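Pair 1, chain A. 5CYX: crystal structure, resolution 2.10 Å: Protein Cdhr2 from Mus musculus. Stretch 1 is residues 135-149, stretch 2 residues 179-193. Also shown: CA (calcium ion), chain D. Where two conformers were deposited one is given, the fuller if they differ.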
# COMPACT_ATOMS: atom_id res chain seq x y z
N GLY A 135 20.03 -14.22 1.83
CA GLY A 135 19.45 -14.04 3.15
C GLY A 135 19.18 -12.56 3.41
O GLY A 135 19.02 -11.76 2.46
N THR A 136 19.05 -12.20 4.69
CA THR A 136 18.66 -10.82 5.02
C THR A 136 19.73 -9.87 4.51
O THR A 136 19.45 -8.72 4.27
CB THR A 136 18.43 -10.60 6.53
OG1 THR A 136 19.63 -10.91 7.21
CG2 THR A 136 17.29 -11.58 7.04
N ALA A 137 20.95 -10.34 4.38
CA ALA A 137 22.00 -9.51 3.78
C ALA A 137 21.72 -9.15 2.34
O ALA A 137 22.38 -8.23 1.77
CB ALA A 137 23.32 -10.24 3.85
N GLY A 138 20.82 -9.91 1.70
CA GLY A 138 20.42 -9.64 0.34
C GLY A 138 19.06 -9.02 0.15
O GLY A 138 18.67 -8.73 -0.96
N LEU A 139 18.34 -8.79 1.23
CA LEU A 139 16.93 -8.46 1.19
C LEU A 139 16.81 -6.93 1.29
O LEU A 139 17.10 -6.32 2.38
CB LEU A 139 16.25 -9.12 2.40
CG LEU A 139 14.72 -9.06 2.43
CD1 LEU A 139 14.14 -9.71 1.17
CD2 LEU A 139 14.22 -9.79 3.67
N VAL A 140 16.35 -6.34 0.18
CA VAL A 140 16.35 -4.92 -0.02
C VAL A 140 15.10 -4.21 0.55
O VAL A 140 13.99 -4.67 0.39
CB VAL A 140 16.54 -4.60 -1.51
CG1 VAL A 140 16.71 -3.10 -1.70
CG2 VAL A 140 17.79 -5.32 -2.03
N GLN A 141 15.33 -3.11 1.29
CA GLN A 141 14.29 -2.22 1.77
C GLN A 141 14.55 -0.87 1.15
O GLN A 141 15.71 -0.54 0.85
CB GLN A 141 14.35 -2.08 3.31
CG GLN A 141 14.57 -3.38 4.06
CD GLN A 141 14.12 -3.33 5.52
OE1 GLN A 141 14.47 -4.21 6.34
NE2 GLN A 141 13.32 -2.33 5.85
N TYR A 142 13.48 -0.08 0.98
CA TYR A 142 13.55 1.25 0.40
C TYR A 142 13.14 2.36 1.34
O TYR A 142 12.26 2.19 2.16
CB TYR A 142 12.65 1.32 -0.82
CG TYR A 142 13.03 0.30 -1.85
CD1 TYR A 142 12.52 -1.00 -1.80
CD2 TYR A 142 13.91 0.64 -2.89
CE1 TYR A 142 12.91 -1.94 -2.76
CE2 TYR A 142 14.29 -0.29 -3.83
CZ TYR A 142 13.77 -1.56 -3.79
OH TYR A 142 14.17 -2.47 -4.74
N PHE A 143 13.72 3.54 1.12
CA PHE A 143 13.47 4.71 1.97
C PHE A 143 13.44 5.98 1.15
O PHE A 143 14.25 6.13 0.22
CB PHE A 143 14.56 4.89 3.03
CG PHE A 143 14.76 3.71 3.85
CD1 PHE A 143 14.01 3.52 5.04
CD2 PHE A 143 15.65 2.73 3.45
CE1 PHE A 143 14.19 2.37 5.79
CE2 PHE A 143 15.81 1.57 4.18
CZ PHE A 143 15.08 1.39 5.37
N ILE A 144 12.50 6.86 1.49
CA ILE A 144 12.46 8.20 0.97
C ILE A 144 13.26 9.06 1.93
O ILE A 144 12.83 9.24 3.06
CB ILE A 144 11.03 8.75 0.82
CG1 ILE A 144 10.30 7.99 -0.29
CG2 ILE A 144 11.05 10.25 0.49
CD1 ILE A 144 8.81 8.24 -0.30
N GLU A 145 14.39 9.58 1.48
CA GLU A 145 15.26 10.40 2.33
C GLU A 145 14.82 11.85 2.41
O GLU A 145 14.76 12.41 3.50
CB GLU A 145 16.73 10.32 1.87
CG GLU A 145 17.39 8.97 2.15
CD GLU A 145 17.57 8.69 3.64
OE1 GLU A 145 18.47 9.32 4.27
OE2 GLU A 145 16.79 7.87 4.19
N LYS A 146 14.54 12.45 1.26
CA LYS A 146 14.16 13.85 1.20
C LYS A 146 13.16 14.10 0.08
O LYS A 146 13.18 13.40 -0.94
CB LYS A 146 15.42 14.73 0.97
CG LYS A 146 15.18 16.20 1.29
CD LYS A 146 16.44 17.02 1.59
CE LYS A 146 17.22 16.51 2.81
NZ LYS A 146 16.44 16.43 4.09
N VAL A 147 12.30 15.09 0.28
CA VAL A 147 11.43 15.61 -0.76
C VAL A 147 11.72 17.12 -0.92
O VAL A 147 11.85 17.82 0.06
CB VAL A 147 9.97 15.31 -0.40
CG1 VAL A 147 8.98 15.79 -1.45
CG2 VAL A 147 9.79 13.82 -0.22
N ILE A 148 11.90 17.57 -2.15
CA ILE A 148 12.13 18.99 -2.47
C ILE A 148 11.03 19.42 -3.45
O ILE A 148 10.81 18.71 -4.42
CB ILE A 148 13.50 19.18 -3.15
CG1 ILE A 148 14.61 18.83 -2.15
CG2 ILE A 148 13.68 20.63 -3.66
CD1 ILE A 148 16.02 19.01 -2.70
N PRO A 149 10.32 20.52 -3.22
CA PRO A 149 10.40 21.36 -2.01
C PRO A 149 9.94 20.65 -0.73
O PRO A 149 9.02 19.81 -0.81
CB PRO A 149 9.42 22.51 -2.33
CG PRO A 149 8.43 21.88 -3.25
CD PRO A 149 9.22 20.94 -4.11
N ALA A 179 4.20 22.30 -9.02
CA ALA A 179 4.29 21.68 -10.33
C ALA A 179 5.37 20.58 -10.40
O ALA A 179 5.42 19.83 -11.37
CB ALA A 179 4.58 22.76 -11.36
N PHE A 180 6.24 20.52 -9.40
CA PHE A 180 7.41 19.64 -9.44
C PHE A 180 7.82 19.16 -8.05
O PHE A 180 7.65 19.88 -7.05
CB PHE A 180 8.59 20.36 -10.14
CG PHE A 180 9.83 19.50 -10.34
CD1 PHE A 180 9.95 18.67 -11.45
CD2 PHE A 180 10.90 19.56 -9.45
CE1 PHE A 180 11.10 17.91 -11.65
CE2 PHE A 180 12.04 18.80 -9.63
CZ PHE A 180 12.14 17.97 -10.73
N TYR A 181 8.35 17.95 -8.00
CA TYR A 181 8.97 17.40 -6.82
C TYR A 181 10.20 16.62 -7.25
O TYR A 181 10.23 16.03 -8.32
CB TYR A 181 8.05 16.50 -6.00
CG TYR A 181 6.75 17.14 -5.55
CD1 TYR A 181 5.63 17.11 -6.37
CD2 TYR A 181 6.63 17.78 -4.30
CE1 TYR A 181 4.48 17.73 -6.01
CE2 TYR A 181 5.47 18.40 -3.91
CZ TYR A 181 4.40 18.37 -4.75
OH TYR A 181 3.23 18.96 -4.41
N GLN A 182 11.19 16.61 -6.38
CA GLN A 182 12.33 15.78 -6.49
C GLN A 182 12.46 15.00 -5.19
O GLN A 182 12.62 15.58 -4.12
CB GLN A 182 13.60 16.60 -6.71
CG GLN A 182 14.82 15.71 -6.92
CD GLN A 182 16.10 16.51 -6.90
OE1 GLN A 182 16.33 17.29 -7.80
NE2 GLN A 182 16.93 16.33 -5.89
N LEU A 183 12.46 13.69 -5.32
CA LEU A 183 12.58 12.79 -4.20
C LEU A 183 13.98 12.23 -4.24
O LEU A 183 14.44 11.82 -5.32
CB LEU A 183 11.60 11.63 -4.35
CG LEU A 183 10.12 11.81 -4.10
CD1 LEU A 183 9.46 12.79 -5.03
CD2 LEU A 183 9.47 10.44 -4.28
N GLU A 184 14.63 12.20 -3.08
CA GLU A 184 15.86 11.47 -2.90
C GLU A 184 15.55 10.14 -2.18
O GLU A 184 14.94 10.18 -1.13
CB GLU A 184 16.83 12.30 -2.08
CG GLU A 184 18.05 11.53 -1.64
CD GLU A 184 19.04 12.38 -0.89
OE1 GLU A 184 18.86 13.61 -0.76
OE2 GLU A 184 20.06 11.80 -0.49
N LEU A 185 16.04 9.01 -2.71
CA LEU A 185 15.83 7.68 -2.06
C LEU A 185 17.12 7.00 -1.75
O LEU A 185 18.19 7.36 -2.29
CB LEU A 185 15.06 6.72 -2.97
CG LEU A 185 14.03 7.29 -3.92
CD1 LEU A 185 13.46 6.14 -4.77
CD2 LEU A 185 12.92 7.96 -3.15
N LYS A 186 17.04 6.00 -0.89
CA LYS A 186 18.08 4.98 -0.81
C LYS A 186 17.49 3.59 -0.59
O LYS A 186 16.30 3.44 -0.33
CB LYS A 186 19.14 5.28 0.25
CG LYS A 186 18.60 5.35 1.66
CD LYS A 186 19.70 5.46 2.72
CE LYS A 186 19.07 5.22 4.11
NZ LYS A 186 19.94 5.57 5.27
N ALA A 187 18.33 2.59 -0.78
CA ALA A 187 17.98 1.21 -0.57
C ALA A 187 19.02 0.65 0.37
O ALA A 187 20.20 0.87 0.14
CB ALA A 187 17.94 0.44 -1.91
N CYS A 188 18.59 -0.03 1.43
CA CYS A 188 19.49 -0.78 2.30
C CYS A 188 19.12 -2.25 2.30
O CYS A 188 18.00 -2.61 1.93
CB CYS A 188 19.47 -0.24 3.74
SG CYS A 188 19.75 1.55 3.82
N ASP A 189 20.04 -3.09 2.70
CA ASP A 189 19.69 -4.46 2.93
C ASP A 189 19.11 -4.52 4.36
O ASP A 189 19.06 -3.51 5.11
CB ASP A 189 20.86 -5.43 2.65
CG ASP A 189 22.10 -5.12 3.44
OD1 ASP A 189 21.97 -4.68 4.59
OD2 ASP A 189 23.23 -5.30 2.89
N SER A 190 18.75 -5.72 4.76
CA SER A 190 18.07 -5.97 6.03
C SER A 190 19.09 -6.50 7.06
O SER A 190 18.74 -7.06 8.06
CB SER A 190 16.91 -6.96 5.80
OG SER A 190 16.02 -6.53 4.77
N GLY A 191 20.39 -6.28 6.82
CA GLY A 191 21.42 -6.65 7.76
C GLY A 191 21.89 -8.08 7.63
O GLY A 191 21.25 -8.95 6.97
N GLY A 192 23.00 -8.31 8.29
CA GLY A 192 23.80 -9.53 8.24
C GLY A 192 25.07 -9.26 9.08
O GLY A 192 25.05 -8.45 10.02
N ILE A 193 26.12 -10.00 8.77
CA ILE A 193 27.35 -10.01 9.54
C ILE A 193 28.48 -9.66 8.57
O ILE A 193 28.49 -10.15 7.41
CB ILE A 193 27.64 -11.43 10.09
CG1 ILE A 193 26.47 -11.96 10.95
CG2 ILE A 193 28.96 -11.46 10.86
CD1 ILE A 193 26.16 -11.09 12.14
CA CA D . 24.15 -6.84 1.15

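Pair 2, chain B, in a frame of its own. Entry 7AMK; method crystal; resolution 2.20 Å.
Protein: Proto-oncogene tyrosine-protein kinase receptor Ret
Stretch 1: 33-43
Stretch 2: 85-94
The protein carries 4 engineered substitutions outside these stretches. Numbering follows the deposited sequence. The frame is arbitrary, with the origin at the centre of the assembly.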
# COMPACT_ATOMS: atom_id res chain seq x y z
N THR B 33 50.81 -19.71 -7.36
CA THR B 33 51.56 -20.88 -6.90
C THR B 33 50.69 -22.12 -6.69
O THR B 33 51.23 -23.20 -6.43
CB THR B 33 52.33 -20.55 -5.61
OG1 THR B 33 51.41 -20.13 -4.59
CG2 THR B 33 53.37 -19.45 -5.85
N GLU B 34 49.36 -22.01 -6.81
CA GLU B 34 48.50 -23.17 -6.65
C GLU B 34 48.81 -24.21 -7.73
O GLU B 34 48.85 -23.88 -8.92
CB GLU B 34 47.03 -22.74 -6.70
CG GLU B 34 46.07 -23.71 -6.03
CD GLU B 34 44.61 -23.25 -6.02
OE1 GLU B 34 44.12 -22.69 -7.03
OE2 GLU B 34 43.94 -23.46 -4.98
N ARG B 35 49.02 -25.46 -7.33
CA ARG B 35 49.34 -26.55 -8.26
C ARG B 35 48.33 -27.69 -8.13
O ARG B 35 48.08 -28.18 -7.00
CB ARG B 35 50.75 -27.08 -8.00
CG ARG B 35 51.01 -28.52 -8.41
CD ARG B 35 52.39 -28.94 -7.93
NE ARG B 35 52.61 -30.37 -8.06
CZ ARG B 35 53.75 -31.00 -7.79
NH1 ARG B 35 54.82 -30.34 -7.37
NH2 ARG B 35 53.83 -32.31 -7.96
N PRO B 36 47.75 -28.17 -9.23
CA PRO B 36 46.72 -29.22 -9.14
C PRO B 36 47.29 -30.63 -9.10
O PRO B 36 48.29 -30.96 -9.74
CB PRO B 36 45.89 -29.00 -10.41
CG PRO B 36 46.84 -28.41 -11.38
CD PRO B 36 47.87 -27.64 -10.60
N TYR B 37 46.64 -31.47 -8.30
CA TYR B 37 46.91 -32.90 -8.22
C TYR B 37 45.62 -33.62 -8.58
O TYR B 37 44.65 -33.56 -7.82
CB TYR B 37 47.34 -33.34 -6.82
CG TYR B 37 48.62 -32.76 -6.30
CD1 TYR B 37 48.64 -31.51 -5.70
CD2 TYR B 37 49.80 -33.50 -6.34
CE1 TYR B 37 49.80 -31.00 -5.19
CE2 TYR B 37 50.96 -32.99 -5.83
CZ TYR B 37 50.95 -31.74 -5.25
OH TYR B 37 52.12 -31.22 -4.74
N PHE B 38 45.64 -34.30 -9.71
CA PHE B 38 44.49 -35.02 -10.21
C PHE B 38 44.50 -36.46 -9.72
O PHE B 38 45.56 -37.05 -9.53
CB PHE B 38 44.50 -35.03 -11.74
CG PHE B 38 44.51 -33.67 -12.36
CD1 PHE B 38 43.31 -33.04 -12.68
CD2 PHE B 38 45.70 -33.04 -12.67
CE1 PHE B 38 43.30 -31.78 -13.27
CE2 PHE B 38 45.69 -31.78 -13.27
CZ PHE B 38 44.48 -31.16 -13.57
N PHE B 39 43.31 -37.03 -9.56
CA PHE B 39 43.19 -38.42 -9.17
C PHE B 39 41.79 -38.93 -9.49
O PHE B 39 40.82 -38.16 -9.52
CB PHE B 39 43.50 -38.58 -7.67
CG PHE B 39 42.81 -37.58 -6.79
CD1 PHE B 39 43.34 -36.30 -6.61
CD2 PHE B 39 41.65 -37.92 -6.11
CE1 PHE B 39 42.71 -35.39 -5.77
CE2 PHE B 39 41.02 -37.00 -5.28
CZ PHE B 39 41.55 -35.73 -5.11
N LEU B 40 41.69 -40.25 -9.69
CA LEU B 40 40.40 -40.92 -9.91
C LEU B 40 39.69 -41.22 -8.60
O LEU B 40 40.32 -41.58 -7.60
CB LEU B 40 40.59 -42.23 -10.68
CG LEU B 40 40.91 -42.04 -12.16
CD1 LEU B 40 41.36 -43.33 -12.81
CD2 LEU B 40 39.69 -41.52 -12.87
N CYS B 41 38.37 -41.10 -8.62
CA CYS B 41 37.56 -41.19 -7.42
C CYS B 41 36.54 -42.31 -7.44
O CYS B 41 35.94 -42.59 -6.39
CB CYS B 41 36.80 -39.88 -7.19
SG CYS B 41 37.84 -38.69 -6.43
N SER B 42 36.31 -42.94 -8.58
CA SER B 42 35.27 -43.95 -8.73
C SER B 42 35.70 -45.30 -8.16
O SER B 42 35.28 -46.35 -8.65
CB SER B 42 34.89 -44.06 -10.20
OG SER B 42 34.92 -42.76 -10.80
N HIS B 43 36.53 -45.31 -7.12
CA HIS B 43 37.00 -46.58 -6.57
C HIS B 43 35.85 -47.47 -6.10
O HIS B 43 36.08 -48.66 -5.84
CB HIS B 43 37.97 -46.30 -5.44
CG HIS B 43 37.37 -45.52 -4.32
ND1 HIS B 43 36.65 -46.11 -3.30
CD2 HIS B 43 37.36 -44.19 -4.06
CE1 HIS B 43 36.24 -45.18 -2.46
NE2 HIS B 43 36.66 -44.01 -2.90
N LEU B 85 29.55 -45.01 -18.97
CA LEU B 85 30.38 -45.15 -17.78
C LEU B 85 30.58 -43.76 -17.20
O LEU B 85 30.95 -42.84 -17.94
CB LEU B 85 31.76 -45.76 -18.10
CG LEU B 85 31.86 -47.26 -18.34
CD1 LEU B 85 30.91 -47.69 -19.43
CD2 LEU B 85 33.29 -47.66 -18.69
N THR B 86 30.34 -43.61 -15.91
CA THR B 86 30.53 -42.34 -15.23
C THR B 86 31.69 -42.46 -14.26
O THR B 86 31.61 -43.21 -13.29
CB THR B 86 29.25 -41.89 -14.53
OG1 THR B 86 28.21 -41.76 -15.50
CG2 THR B 86 29.46 -40.55 -13.88
N LEU B 87 32.77 -41.73 -14.53
CA LEU B 87 33.94 -41.62 -13.67
C LEU B 87 33.92 -40.30 -12.91
O LEU B 87 33.41 -39.29 -13.39
CB LEU B 87 35.24 -41.69 -14.48
CG LEU B 87 35.58 -43.01 -15.15
CD1 LEU B 87 36.73 -42.82 -16.12
CD2 LEU B 87 35.91 -44.04 -14.08
N LYS B 88 34.52 -40.32 -11.73
CA LYS B 88 34.68 -39.13 -10.91
C LYS B 88 36.17 -38.82 -10.82
O LYS B 88 36.98 -39.68 -10.44
CB LYS B 88 34.07 -39.33 -9.51
CG LYS B 88 32.57 -39.09 -9.46
CD LYS B 88 32.23 -37.74 -10.09
N VAL B 89 36.52 -37.59 -11.16
CA VAL B 89 37.89 -37.12 -11.10
C VAL B 89 37.95 -35.99 -10.08
O VAL B 89 37.16 -35.05 -10.14
CB VAL B 89 38.38 -36.68 -12.49
CG1 VAL B 89 39.74 -35.99 -12.41
CG2 VAL B 89 38.44 -37.90 -13.43
N GLY B 90 38.86 -36.12 -9.12
CA GLY B 90 39.08 -35.10 -8.12
C GLY B 90 40.37 -34.34 -8.34
O GLY B 90 41.29 -34.84 -8.99
N VAL B 91 40.46 -33.14 -7.79
CA VAL B 91 41.67 -32.35 -7.85
C VAL B 91 41.87 -31.68 -6.49
O VAL B 91 40.91 -31.35 -5.79
CB VAL B 91 41.61 -31.31 -9.00
CG1 VAL B 91 40.63 -30.20 -8.67
CG2 VAL B 91 42.97 -30.74 -9.28
N SER B 92 43.13 -31.50 -6.11
CA SER B 92 43.46 -30.79 -4.88
C SER B 92 44.81 -30.10 -5.07
O SER B 92 45.58 -30.46 -5.95
CB SER B 92 43.51 -31.73 -3.67
OG SER B 92 44.38 -32.83 -3.90
N SER B 93 45.07 -29.11 -4.22
CA SER B 93 46.32 -28.36 -4.24
C SER B 93 47.42 -28.99 -3.39
O SER B 93 48.58 -28.59 -3.52
CB SER B 93 46.07 -26.91 -3.77
OG SER B 93 45.24 -26.87 -2.62
N THR B 94 47.10 -29.98 -2.57
CA THR B 94 48.05 -30.84 -1.88
C THR B 94 48.00 -32.26 -2.42
O THR B 94 47.13 -32.60 -3.24
CB THR B 94 47.74 -30.85 -0.38
OG1 THR B 94 46.35 -31.16 -0.20
CG2 THR B 94 48.03 -29.47 0.23

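What backbone geometry do the two pairs share? Each is an antiparallel pairing of two strands, with N-to-C directions 148° apart in pair 1 and 155° in pair 2, and the central residues superpose with an RMSD of 0.5 Å. Hydrogen-bonded and non-hydrogen-bonded pairs alternate in the same register. A:Gln141 with A:Cys188 matches B:Tyr37 with B:Ser92: A:Gln141 N donates to A:Cys188 O at 2.8 Å, and B:Tyr37 N to B:Ser92 O, also at 2.8 Å. One step on, A:Phe143 with A:Lys186 matches B:Phe39 with B:Gly90, each again joined by two backbone hydrogen bonds.

How is the face carrying A:Tyr142 and B:Phe38 filled? Here the solutions are close. The aromatic residues share rotamer m, and their side-chain centres fall 0.4 Å apart. A:Tyr142 meets a small partner, with CD2 4.2 Å from A:Ala187 CB. In pair 2 the matching partner is the larger B:Val91, whose CG2 lies over one face of the B:Phe38 ring and 4.1 Å from its CD1; the same CG2 also reaches B:Pro36 CB at 3.6 Å. Next along, A:Ile144 CG1 packs 3.9 Å from A:Leu185 CD2, and B:Leu40 CD2 packs 3.9 Å from B:Val89 CG2.

Why do the two matched phenylalanines behave differently on the other face? Their rotamers differ, and so do their neighbours. A:Phe143 is m, and its CE2 lies 4.0 Å from A:Cys188 SG, while A:Lys186 extends past with its CE 4.3 Å from the ring's CD2. B:Phe39 is p, which swings its ring across the partner strand, so that B:Gly90 CA sits 4.1 Å from the centroid of the B:Phe39 ring, over its face. The absence of a side chain makes this possible: a CB on B:Gly90 would lie 2.7 Å from B:Phe39 CE2, a clash.

What happens where the regular pairing gives way? A:Glu145 and B:Cys41 match, and both direct their amides at the partner strand: A:Glu145 N donates to A:Glu184 O at 2.7 Å, and B:Cys41 N to B:Lys88 O at 2.7 Å. In pair 1 a beta bulge then lets the ladder resume, with A:Glu184 N donating to A:Lys146 O at 2.8 Å. In pair 2 the equivalent amide is met by a side chain instead, B:Lys88 N donating to B:Ser42 OG at 2.6 Å. A hydroxyl thus takes the acceptor role that a backbone carbonyl fills in pair 1.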